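Local coordinates for protein transcriptional regulator, LRP/AsnC family (Neisseria meningitidis, PDB 2P6S) that probably binds specific DNA sequences to regulate transcription, and carries a ligand-binding domain that holds free methionine between subunits, at residues I74-R79 against H134-A139. Residues are numbered along the deposited sequence; the frame is centred on the assembly and turned at random.
With MET (methionine), chain I.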
# COMPACT_ATOMS: atom_id res chain seq x y z
N ILE G 74 -14.32 -9.19 5.30
CA ILE G 74 -13.83 -7.99 5.99
C ILE G 74 -12.46 -8.25 6.62
O ILE G 74 -12.29 -9.25 7.32
CB ILE G 74 -14.81 -7.55 7.09
CG1 ILE G 74 -16.24 -7.51 6.56
CG2 ILE G 74 -14.43 -6.19 7.62
CD1 ILE G 74 -17.23 -6.92 7.53
N ARG G 75 -11.51 -7.34 6.37
CA ARG G 75 -10.15 -7.42 6.95
C ARG G 75 -10.04 -6.44 8.11
O ARG G 75 -10.15 -5.24 7.91
CB ARG G 75 -9.04 -7.10 5.92
CG ARG G 75 -9.46 -6.97 4.46
CD ARG G 75 -8.25 -6.84 3.49
NE ARG G 75 -7.34 -7.98 3.58
CZ ARG G 75 -7.66 -9.23 3.26
NH1 ARG G 75 -8.89 -9.51 2.83
NH2 ARG G 75 -6.76 -10.21 3.38
N VAL G 76 -9.81 -6.95 9.31
CA VAL G 76 -9.85 -6.14 10.53
C VAL G 76 -8.52 -6.14 11.27
O VAL G 76 -7.80 -7.13 11.25
CB VAL G 76 -10.95 -6.66 11.47
CG1 VAL G 76 -11.13 -5.73 12.68
CG2 VAL G 76 -12.25 -6.82 10.72
N SER G 77 -8.20 -5.02 11.91
CA SER G 77 -7.00 -4.91 12.75
C SER G 77 -7.40 -4.50 14.16
O SER G 77 -8.18 -3.57 14.33
CB SER G 77 -6.03 -3.89 12.17
OG SER G 77 -4.92 -3.71 13.04
N ILE G 78 -6.83 -5.18 15.15
CA ILE G 78 -7.23 -5.04 16.55
C ILE G 78 -6.28 -4.15 17.36
O ILE G 78 -5.07 -4.35 17.36
CB ILE G 78 -7.31 -6.43 17.24
CG1 ILE G 78 -8.46 -7.25 16.66
CG2 ILE G 78 -7.50 -6.29 18.72
CD1 ILE G 78 -9.83 -6.64 16.93
N ARG G 79 -6.85 -3.19 18.08
CA ARG G 79 -6.09 -2.22 18.88
C ARG G 79 -5.29 -2.89 20.01
O ARG G 79 -5.72 -3.90 20.56
CB ARG G 79 -7.06 -1.18 19.49
CG ARG G 79 -6.38 0.03 20.12
CD ARG G 79 -7.37 1.17 20.35
NE ARG G 79 -8.40 0.83 21.34
CZ ARG G 79 -8.22 0.81 22.66
NH1 ARG G 79 -7.04 1.12 23.20
NH2 ARG G 79 -9.23 0.48 23.45
N HIS G 134 -14.65 -1.52 21.05
CA HIS G 134 -13.42 -0.93 21.61
C HIS G 134 -12.11 -1.47 21.01
O HIS G 134 -11.19 -0.70 20.71
CB HIS G 134 -13.40 -1.09 23.15
CG HIS G 134 -13.40 -2.51 23.62
ND1 HIS G 134 -14.53 -3.30 23.62
CD2 HIS G 134 -12.40 -3.29 24.11
CE1 HIS G 134 -14.23 -4.50 24.10
NE2 HIS G 134 -12.94 -4.52 24.40
N GLY G 135 -12.04 -2.78 20.81
CA GLY G 135 -10.84 -3.43 20.29
C GLY G 135 -10.58 -3.29 18.80
O GLY G 135 -9.46 -3.52 18.35
N VAL G 136 -11.60 -2.94 18.02
CA VAL G 136 -11.46 -2.86 16.56
C VAL G 136 -10.92 -1.50 16.13
O VAL G 136 -11.63 -0.50 16.24
CB VAL G 136 -12.81 -3.14 15.85
CG1 VAL G 136 -12.65 -3.07 14.33
CG2 VAL G 136 -13.37 -4.49 16.28
N GLN G 137 -9.68 -1.47 15.65
CA GLN G 137 -9.02 -0.23 15.25
C GLN G 137 -9.37 0.21 13.82
O GLN G 137 -9.55 1.39 13.57
CB GLN G 137 -7.49 -0.36 15.42
CG GLN G 137 -6.70 0.95 15.26
CD GLN G 137 -6.99 1.98 16.36
OE1 GLN G 137 -6.47 1.89 17.47
NE2 GLN G 137 -7.80 2.98 16.03
N ASP G 138 -9.46 -0.74 12.88
CA ASP G 138 -9.78 -0.41 11.48
C ASP G 138 -10.29 -1.62 10.70
O ASP G 138 -9.79 -2.73 10.89
CB ASP G 138 -8.54 0.17 10.77
CG ASP G 138 -8.89 0.94 9.49
OD1 ASP G 138 -10.08 1.24 9.25
OD2 ASP G 138 -7.96 1.26 8.72
N ALA G 139 -11.28 -1.40 9.83
CA ALA G 139 -11.86 -2.46 9.00
C ALA G 139 -11.77 -2.09 7.54
O ALA G 139 -11.81 -0.91 7.20
CB ALA G 139 -13.31 -2.72 9.38
N MET I . -13.46 1.82 5.47
CA MET I . -14.26 0.93 6.36
C MET I . -14.53 -0.44 5.71
O MET I . -13.95 -0.79 4.69
CB MET I . -15.60 1.58 6.72
CG MET I . -15.49 2.98 7.30
SD MET I . -17.04 3.53 8.01
CE MET I . -16.72 5.27 8.24
OXT MET I . -15.34 -1.23 6.20
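S77 and D138 pair backbone to backbone: S77 N donates to D138 O (3.0 Å), while the return bond from D138 N to S77 O, 3.4 Å, is weak. Q137 N donates to the same S77 O at 2.9 Å, so two successive amides converge on one carbonyl. This is a classic beta bulge, with Q137 and D138 both facing S77, and it shifts the register between antiparallel strands 70-78 and 136-150. Beyond it, R79 N donates to G135 O. The R79 side chain leaves with CG anti to the backbone N (chi1 -169°), then bends at chi3; its NE donates a hydrogen bond to H134 O at 3.2 Å, the oxygen lying near the guanidinium plane. Q137 OE1 rests alongside the aliphatic part of this chain, its amide plane turned 73° from the guanidinium. On the buried face V76 CG1 meets V136 CG1, the two valines crossing at about a right angle, and I78 CD1 approaches V136 CG2 at 4.2 Å. A139 CB continues this apolar row to I74 CG2. The strands belong to the four-stranded antiparallel sheet of the Lrp/AsnC ligand-binding domain, an alpha+beta, ferredoxin-like fold (beta-alpha-beta-beta-alpha-beta) in which helices 84-92 and 119-130 cover the apolar face through F88, F122 and L130. The other face carries S77 and D138; S77 OG is hydrogen-bonded to D109 of its own chain, and D109 and D138 are both calcium ligands in a structure of this protein. The bound methionine lies beside A139, hydrogen-bonded to S141 N and to G106, L104 and D109 of the second subunit, whose K80 NZ is hydrogen-bonded to V136 O.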